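Local coordinates for protein phospho-furanose lactonase (Mycoplasma synoviae, PDB 3OVG) that hydrolyses 1,4-lactones, among them D-xylono-1,4-lactone 5-phosphate and L-arabino-1,4-lactone 5-phosphate, with two zinc ions in each subunit, at residues Glu54-Gly63 / Phe293-Arg301; Gly264-Ser272 / Asp318-Val327. All coordinates share one frame; numbering follows the deposited sequence.

Phospho-furanose lactonase belongs to the phosphotriesterase family of TIM-barrel metallohydrolases. Residues 54-63 end helix 48-60 and lead into strand 63-68; contact 1 packs them against 293-301, the beginning of helix 296-309 and the loop before it, closing a loop of 229 residues and tying early chain to late. Contact 2 starts inside that loop, at 264-272, and ends beyond it at 318-327, so the two loops cross instead of nesting. It seats helix 313-327 on strand 269-271 and the loop before that strand, which itself pairs with strand 22-25 at Cys25. Helices 296-309 and 313-327 are consecutive, and the contacts touch where Leu298 packs on Leu271 and Leu320.

Contact 1: residues Glu54-Gly63 / Phe293-Arg301; sequences EFKEFIDRGG and FGLAYLFDR
Phe299 lies with one ring face against Arg61, whose CB sits 3.7 Å from the centroid of the Phe299 ring in a CH-pi contact. The edge of the same ring meets Phe58, CD1 of Phe58 lying 3.6 Å from CE2 of Phe299, with the two ring planes 58° apart. Helix 48-60 and the Schellman turn at Gly62 thus pack against the beginning of helix 296-309 on the outside of the TIM barrel. Beyond CB the Arg61 chain bends at chi2 (-64°), which carries its guanidinium over Ala296 CB and up to Asp300. The grip is side-on: NE of Arg61 gives a nearly straight bond of 2.8 Å to OD1 of Asp300, while NH2 bonds the syn lone pair of OD2, which lies 22° out of the guanidinium plane. A weaker bond from NH1 to Asp60 extends the salt-bridge network.

Leu295 rests its CD2 between Glu54 CG and Phe58 CB. Glu54 OE2 accepts from N of Leu295 at 3.0 Å on the anti side, and from Arg282 N; Asn283 holds OE1. One water donates to Glu54 OE2 and Glu57 OE1 and accepts from Ala296 N. Glu57 OE2 meets Arg282 and Asn283.

Apolar packing of Phe58, Leu295 and Phe299 thus faces the barrel, with an ion pair on exposed Asp300; near the helix start, N-H groups and Arg282 would probably favour charged carboxylates.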
# COMPACT_ATOMS: atom_id res chain seq x y z
N GLU A 54 -23.22 20.50 -17.85
CA GLU A 54 -22.31 21.40 -17.13
C GLU A 54 -21.97 22.62 -18.00
O GLU A 54 -22.02 23.77 -17.55
CB GLU A 54 -21.03 20.67 -16.64
CG GLU A 54 -20.22 21.38 -15.54
CD GLU A 54 -20.92 21.37 -14.15
OE1 GLU A 54 -22.03 20.79 -13.99
OE2 GLU A 54 -20.35 21.97 -13.22
N PHE A 55 -21.62 22.36 -19.26
CA PHE A 55 -21.27 23.42 -20.19
C PHE A 55 -22.41 24.46 -20.29
O PHE A 55 -22.15 25.68 -20.28
CB PHE A 55 -20.96 22.84 -21.57
CG PHE A 55 -20.00 23.68 -22.40
CD1 PHE A 55 -20.06 25.07 -22.39
CD2 PHE A 55 -19.02 23.06 -23.17
CE1 PHE A 55 -19.19 25.85 -23.15
CE2 PHE A 55 -18.13 23.83 -23.95
CZ PHE A 55 -18.21 25.24 -23.93
N LYS A 56 -23.65 23.97 -20.39
CA LYS A 56 -24.85 24.83 -20.42
C LYS A 56 -24.99 25.70 -19.16
O LYS A 56 -25.42 26.86 -19.23
CB LYS A 56 -26.12 23.99 -20.64
CG LYS A 56 -26.23 23.41 -22.08
CD LYS A 56 -27.42 22.45 -22.27
CE LYS A 56 -27.66 22.10 -23.75
NZ LYS A 56 -28.59 20.92 -23.98
N GLU A 57 -24.65 25.16 -18.00
CA GLU A 57 -24.65 26.03 -16.81
C GLU A 57 -23.62 27.17 -16.92
O GLU A 57 -23.86 28.33 -16.55
CB GLU A 57 -24.44 25.22 -15.54
CG GLU A 57 -25.66 24.40 -15.20
CD GLU A 57 -25.47 23.51 -13.99
OE1 GLU A 57 -24.62 23.81 -13.12
OE2 GLU A 57 -26.18 22.47 -13.94
N PHE A 58 -22.45 26.82 -17.43
CA PHE A 58 -21.39 27.80 -17.65
C PHE A 58 -21.85 28.89 -18.62
O PHE A 58 -21.58 30.06 -18.41
CB PHE A 58 -20.16 27.06 -18.17
CG PHE A 58 -19.01 27.94 -18.61
CD1 PHE A 58 -18.19 28.54 -17.67
CD2 PHE A 58 -18.71 28.09 -19.95
CE1 PHE A 58 -17.10 29.29 -18.04
CE2 PHE A 58 -17.62 28.87 -20.35
CZ PHE A 58 -16.81 29.48 -19.40
N ILE A 59 -22.53 28.49 -19.69
CA ILE A 59 -23.06 29.44 -20.66
C ILE A 59 -24.19 30.25 -20.01
O ILE A 59 -24.22 31.50 -20.09
CB ILE A 59 -23.46 28.71 -21.99
CG1 ILE A 59 -22.20 28.25 -22.74
CG2 ILE A 59 -24.32 29.59 -22.89
CD1 ILE A 59 -22.44 27.18 -23.80
N ASP A 60 -25.09 29.56 -19.31
CA ASP A 60 -26.14 30.24 -18.55
C ASP A 60 -25.58 31.41 -17.74
O ASP A 60 -26.20 32.48 -17.66
CB ASP A 60 -26.84 29.25 -17.62
CG ASP A 60 -27.84 29.93 -16.68
OD1 ASP A 60 -27.41 30.32 -15.57
OD2 ASP A 60 -29.03 30.09 -17.03
N ARG A 61 -24.40 31.24 -17.15
CA ARG A 61 -23.85 32.30 -16.29
C ARG A 61 -23.11 33.34 -17.11
O ARG A 61 -22.63 34.32 -16.56
CB ARG A 61 -22.90 31.73 -15.22
CG ARG A 61 -23.52 30.73 -14.24
CD ARG A 61 -24.60 31.36 -13.38
NE ARG A 61 -24.96 30.48 -12.27
CZ ARG A 61 -25.58 29.31 -12.41
NH1 ARG A 61 -25.91 28.87 -13.62
NH2 ARG A 61 -25.87 28.57 -11.35
N GLY A 62 -22.98 33.10 -18.42
CA GLY A 62 -22.30 34.07 -19.29
C GLY A 62 -21.01 33.58 -19.95
O GLY A 62 -20.39 34.29 -20.69
N GLY A 63 -20.62 32.35 -19.70
CA GLY A 63 -19.39 31.87 -20.30
C GLY A 63 -19.64 31.55 -21.76
O GLY A 63 -20.79 31.32 -22.15
N PHE A 293 -19.85 21.22 -6.30
CA PHE A 293 -19.81 22.43 -7.11
C PHE A 293 -19.03 22.15 -8.38
O PHE A 293 -18.19 21.25 -8.42
CB PHE A 293 -19.15 23.60 -6.35
CG PHE A 293 -20.02 24.14 -5.26
CD1 PHE A 293 -21.26 24.69 -5.56
CD2 PHE A 293 -19.62 24.06 -3.94
CE1 PHE A 293 -22.08 25.15 -4.55
CE2 PHE A 293 -20.44 24.54 -2.92
CZ PHE A 293 -21.67 25.08 -3.23
N GLY A 294 -19.30 22.95 -9.41
CA GLY A 294 -18.59 22.83 -10.67
C GLY A 294 -18.33 24.19 -11.32
O GLY A 294 -17.96 25.17 -10.64
N LEU A 295 -18.55 24.27 -12.63
CA LEU A 295 -18.25 25.48 -13.40
C LEU A 295 -19.07 26.69 -12.91
O LEU A 295 -18.54 27.79 -12.88
CB LEU A 295 -18.42 25.22 -14.91
CG LEU A 295 -17.31 24.48 -15.71
CD1 LEU A 295 -16.64 23.38 -14.93
CD2 LEU A 295 -17.78 23.96 -17.10
N ALA A 296 -20.32 26.51 -12.50
CA ALA A 296 -21.14 27.65 -12.10
C ALA A 296 -20.57 28.36 -10.87
O ALA A 296 -20.79 29.56 -10.67
CB ALA A 296 -22.62 27.25 -11.88
N TYR A 297 -19.87 27.60 -10.04
CA TYR A 297 -19.20 28.12 -8.83
C TYR A 297 -18.32 29.33 -9.14
O TYR A 297 -18.20 30.26 -8.30
CB TYR A 297 -18.35 27.04 -8.19
CG TYR A 297 -17.73 27.38 -6.82
CD1 TYR A 297 -16.43 27.83 -6.73
CD2 TYR A 297 -18.45 27.20 -5.62
CE1 TYR A 297 -15.84 28.12 -5.50
CE2 TYR A 297 -17.87 27.49 -4.38
CZ TYR A 297 -16.56 27.96 -4.34
OH TYR A 297 -15.93 28.25 -3.16
N LEU A 298 -17.69 29.33 -10.33
CA LEU A 298 -16.84 30.45 -10.72
C LEU A 298 -17.62 31.77 -10.58
O LEU A 298 -17.14 32.71 -9.96
CB LEU A 298 -16.33 30.28 -12.16
CG LEU A 298 -15.54 31.50 -12.66
CD1 LEU A 298 -14.30 31.68 -11.81
CD2 LEU A 298 -15.17 31.41 -14.13
N PHE A 299 -18.84 31.78 -11.12
CA PHE A 299 -19.68 32.96 -11.20
C PHE A 299 -20.47 33.19 -9.92
O PHE A 299 -20.59 34.32 -9.45
CB PHE A 299 -20.64 32.80 -12.38
CG PHE A 299 -19.95 32.64 -13.70
CD1 PHE A 299 -19.53 33.75 -14.42
CD2 PHE A 299 -19.67 31.38 -14.21
CE1 PHE A 299 -18.92 33.60 -15.63
CE2 PHE A 299 -19.03 31.24 -15.42
CZ PHE A 299 -18.65 32.35 -16.12
N ASP A 300 -21.00 32.11 -9.35
CA ASP A 300 -21.86 32.21 -8.17
C ASP A 300 -21.12 32.57 -6.89
O ASP A 300 -21.71 33.15 -5.98
CB ASP A 300 -22.56 30.88 -7.93
CG ASP A 300 -23.55 30.53 -9.02
OD1 ASP A 300 -23.88 31.41 -9.85
OD2 ASP A 300 -23.98 29.35 -9.04
N ARG A 301 -19.83 32.24 -6.81
CA ARG A 301 -19.09 32.30 -5.53
C ARG A 301 -17.72 32.95 -5.70
O ARG A 301 -17.36 33.87 -4.98
CB ARG A 301 -18.91 30.87 -4.94
CG ARG A 301 -20.22 30.20 -4.48
CD ARG A 301 -20.59 30.67 -3.07
NE ARG A 301 -19.75 30.02 -2.06
CZ ARG A 301 -20.03 28.82 -1.54
NH1 ARG A 301 -21.14 28.18 -1.91
NH2 ARG A 301 -19.24 28.27 -0.64
O HOH W 1 -21.86 24.04 -12.46

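Contact 2: residues Gly264-Ser272 / Asp318-Val327; sequences GLQKHITLS and DILVNNPKRV
Charged and amide groups gather round Asp318. Gln266 NE2 gives a nearly straight bond of 2.7 Å to OD2 of Asp318, from the anti side but tilted out of the carboxylate plane, and the amide and carboxylate planes are turned 58° from each other. Lys267 bends at chi2 (-86°), which brings NZ over the carboxylate, 3.1 Å from OD1 of Asp318 in a salt bridge. OD1 takes a second bond, from ND2 of Asn322 one turn on in the helix, so the carboxylate has three donors.

Backbone groups of the loop and the strand form the second set. Arg326 swings its guanidinium back at chi3 and sends NH2, edge-on, to O of Lys267 at 2.6 Å; the same nitrogen also bonds Thr236. The side chain of Asn323 lies against the carbonyls of Gln266, Lys267 and Ile269. The carbonyl of Ile269 also receives a CA-H...O contact from Ile319. Separately, a water bridges Leu271 N to Ile319 O.

Apolar contacts centre on Ile319, whose two branches part: CG1 lies 3.9 Å from CG2 of Ile269, and CG2 is 3.6 Å from CG of Leu271. Thr270 places CG2 against Asn323 CB and Pro324 CG, while its hydroxyl bonds Gln213.

The helix crosses the strand steeply, at -116°, and its side chains reach carbonyls of the loop that leads into the last barrel strand. This polar hold probably helps position the loop, and Lys267, with the amide donors of Gln266 and Asn322, would probably favour the charged form of Asp318.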
# COMPACT_ATOMS: atom_id res chain seq x y z
N GLY A 264 -0.54 46.31 -10.95
CA GLY A 264 -0.72 46.73 -12.33
C GLY A 264 -0.56 45.59 -13.31
O GLY A 264 -0.33 45.78 -14.49
N LEU A 265 -0.75 44.38 -12.80
CA LEU A 265 -0.49 43.19 -13.60
C LEU A 265 -1.77 42.50 -14.08
O LEU A 265 -1.74 41.31 -14.47
CB LEU A 265 0.39 42.23 -12.77
CG LEU A 265 1.75 42.78 -12.26
CD1 LEU A 265 2.62 41.68 -11.60
CD2 LEU A 265 2.54 43.42 -13.43
N GLN A 266 -2.90 43.20 -14.06
CA GLN A 266 -4.17 42.56 -14.39
C GLN A 266 -4.27 41.98 -15.81
O GLN A 266 -5.12 41.12 -16.08
CB GLN A 266 -5.34 43.52 -14.19
CG GLN A 266 -5.40 44.65 -15.23
CD GLN A 266 -6.36 45.71 -14.78
OE1 GLN A 266 -6.15 46.34 -13.73
NE2 GLN A 266 -7.46 45.89 -15.52
N LYS A 267 -3.45 42.44 -16.73
CA LYS A 267 -3.46 41.87 -18.08
C LYS A 267 -2.75 40.51 -18.19
O LYS A 267 -2.75 39.90 -19.26
CB LYS A 267 -2.83 42.84 -19.07
CG LYS A 267 -3.53 44.21 -19.17
CD LYS A 267 -4.68 44.18 -20.18
CE LYS A 267 -5.37 45.55 -20.26
NZ LYS A 267 -6.58 45.45 -21.14
N HIS A 268 -2.15 40.04 -17.10
CA HIS A 268 -1.35 38.81 -17.09
C HIS A 268 -1.95 37.66 -16.29
O HIS A 268 -1.23 36.78 -15.83
CB HIS A 268 0.05 39.13 -16.60
CG HIS A 268 0.77 40.02 -17.55
ND1 HIS A 268 1.62 39.53 -18.52
CD2 HIS A 268 0.71 41.36 -17.72
CE1 HIS A 268 2.07 40.55 -19.24
NE2 HIS A 268 1.54 41.67 -18.77
N ILE A 269 -3.28 37.66 -16.18
CA ILE A 269 -3.99 36.71 -15.35
C ILE A 269 -5.17 36.12 -16.11
O ILE A 269 -6.02 36.85 -16.63
CB ILE A 269 -4.53 37.41 -14.10
CG1 ILE A 269 -3.39 38.07 -13.33
CG2 ILE A 269 -5.32 36.42 -13.22
CD1 ILE A 269 -3.85 38.82 -12.07
N THR A 270 -5.26 34.80 -16.16
CA THR A 270 -6.52 34.22 -16.61
C THR A 270 -7.04 33.31 -15.50
O THR A 270 -6.36 33.08 -14.49
CB THR A 270 -6.35 33.44 -17.93
OG1 THR A 270 -5.32 32.48 -17.77
CG2 THR A 270 -5.97 34.39 -19.07
N LEU A 271 -8.26 32.81 -15.68
CA LEU A 271 -8.92 31.98 -14.67
C LEU A 271 -9.38 30.66 -15.32
O LEU A 271 -9.45 30.55 -16.54
CB LEU A 271 -10.11 32.70 -14.06
CG LEU A 271 -9.86 33.66 -12.89
CD1 LEU A 271 -11.19 34.18 -12.37
CD2 LEU A 271 -9.12 32.91 -11.78
N SER A 272 -9.69 29.68 -14.48
CA SER A 272 -10.00 28.32 -14.89
C SER A 272 -10.53 27.59 -13.66
O SER A 272 -10.34 28.06 -12.54
CB SER A 272 -8.75 27.61 -15.39
OG SER A 272 -7.81 27.43 -14.35
N ASP A 318 -10.78 41.93 -17.97
CA ASP A 318 -9.52 41.55 -18.57
C ASP A 318 -9.24 40.08 -18.30
O ASP A 318 -8.89 39.34 -19.22
CB ASP A 318 -8.36 42.37 -18.01
CG ASP A 318 -8.34 43.79 -18.55
OD1 ASP A 318 -8.94 44.06 -19.61
OD2 ASP A 318 -7.69 44.62 -17.91
N ILE A 319 -9.42 39.66 -17.06
CA ILE A 319 -9.14 38.27 -16.69
C ILE A 319 -9.97 37.22 -17.47
O ILE A 319 -9.45 36.19 -17.90
CB ILE A 319 -9.32 38.05 -15.19
CG1 ILE A 319 -8.19 38.72 -14.42
CG2 ILE A 319 -9.36 36.57 -14.89
CD1 ILE A 319 -8.44 38.82 -12.90
N LEU A 320 -11.26 37.49 -17.65
CA LEU A 320 -12.16 36.53 -18.28
C LEU A 320 -12.23 36.69 -19.80
O LEU A 320 -12.50 35.72 -20.50
CB LEU A 320 -13.59 36.64 -17.69
CG LEU A 320 -13.78 36.37 -16.19
CD1 LEU A 320 -15.17 36.74 -15.76
CD2 LEU A 320 -13.50 34.90 -15.87
N VAL A 321 -12.05 37.92 -20.31
CA VAL A 321 -12.35 38.22 -21.72
C VAL A 321 -11.17 38.75 -22.51
O VAL A 321 -10.79 38.16 -23.52
CB VAL A 321 -13.50 39.23 -21.84
CG1 VAL A 321 -13.88 39.47 -23.30
CG2 VAL A 321 -14.68 38.72 -21.08
N ASN A 322 -10.60 39.86 -22.06
CA ASN A 322 -9.48 40.50 -22.75
C ASN A 322 -8.15 39.72 -22.77
O ASN A 322 -7.48 39.63 -23.81
CB ASN A 322 -9.26 41.95 -22.24
CG ASN A 322 -10.36 42.91 -22.70
OD1 ASN A 322 -10.94 42.74 -23.77
ND2 ASN A 322 -10.66 43.91 -21.87
N ASN A 323 -7.77 39.16 -21.63
CA ASN A 323 -6.52 38.41 -21.57
C ASN A 323 -6.59 37.14 -22.43
O ASN A 323 -5.68 36.86 -23.21
CB ASN A 323 -6.14 38.12 -20.12
CG ASN A 323 -5.98 39.41 -19.28
OD1 ASN A 323 -5.87 39.35 -18.03
ND2 ASN A 323 -5.99 40.55 -19.95
N PRO A 324 -7.70 36.39 -22.33
CA PRO A 324 -7.76 35.21 -23.21
C PRO A 324 -7.83 35.55 -24.70
O PRO A 324 -7.32 34.79 -25.55
CB PRO A 324 -9.02 34.48 -22.75
CG PRO A 324 -9.30 35.00 -21.36
CD PRO A 324 -8.82 36.44 -21.37
N LYS A 325 -8.45 36.69 -25.02
CA LYS A 325 -8.53 37.17 -26.39
C LYS A 325 -7.13 37.40 -26.94
O LYS A 325 -6.82 37.09 -28.11
CB LYS A 325 -9.38 38.45 -26.46
CG LYS A 325 -9.47 39.09 -27.81
CD LYS A 325 -10.83 39.82 -27.99
CE LYS A 325 -10.84 41.21 -27.42
NZ LYS A 325 -10.55 42.24 -28.49
N ARG A 326 -6.27 37.91 -26.07
CA ARG A 326 -4.85 38.11 -26.36
C ARG A 326 -4.07 36.81 -26.43
O ARG A 326 -3.45 36.51 -27.43
CB ARG A 326 -4.21 39.03 -25.31
CG ARG A 326 -2.72 39.17 -25.49
CD ARG A 326 -2.12 40.21 -24.54
NE ARG A 326 -2.20 39.86 -23.12
CZ ARG A 326 -1.50 38.87 -22.56
NH1 ARG A 326 -0.69 38.12 -23.30
NH2 ARG A 326 -1.62 38.62 -21.25
N VAL A 327 -4.10 36.02 -25.36
CA VAL A 327 -3.18 34.89 -25.24
C VAL A 327 -3.55 33.68 -26.11
O VAL A 327 -2.69 32.87 -26.41
CB VAL A 327 -2.98 34.46 -23.78
CG1 VAL A 327 -2.45 35.62 -22.97
CG2 VAL A 327 -4.30 33.93 -23.17
O HOH W 2 -9.87 33.56 -17.97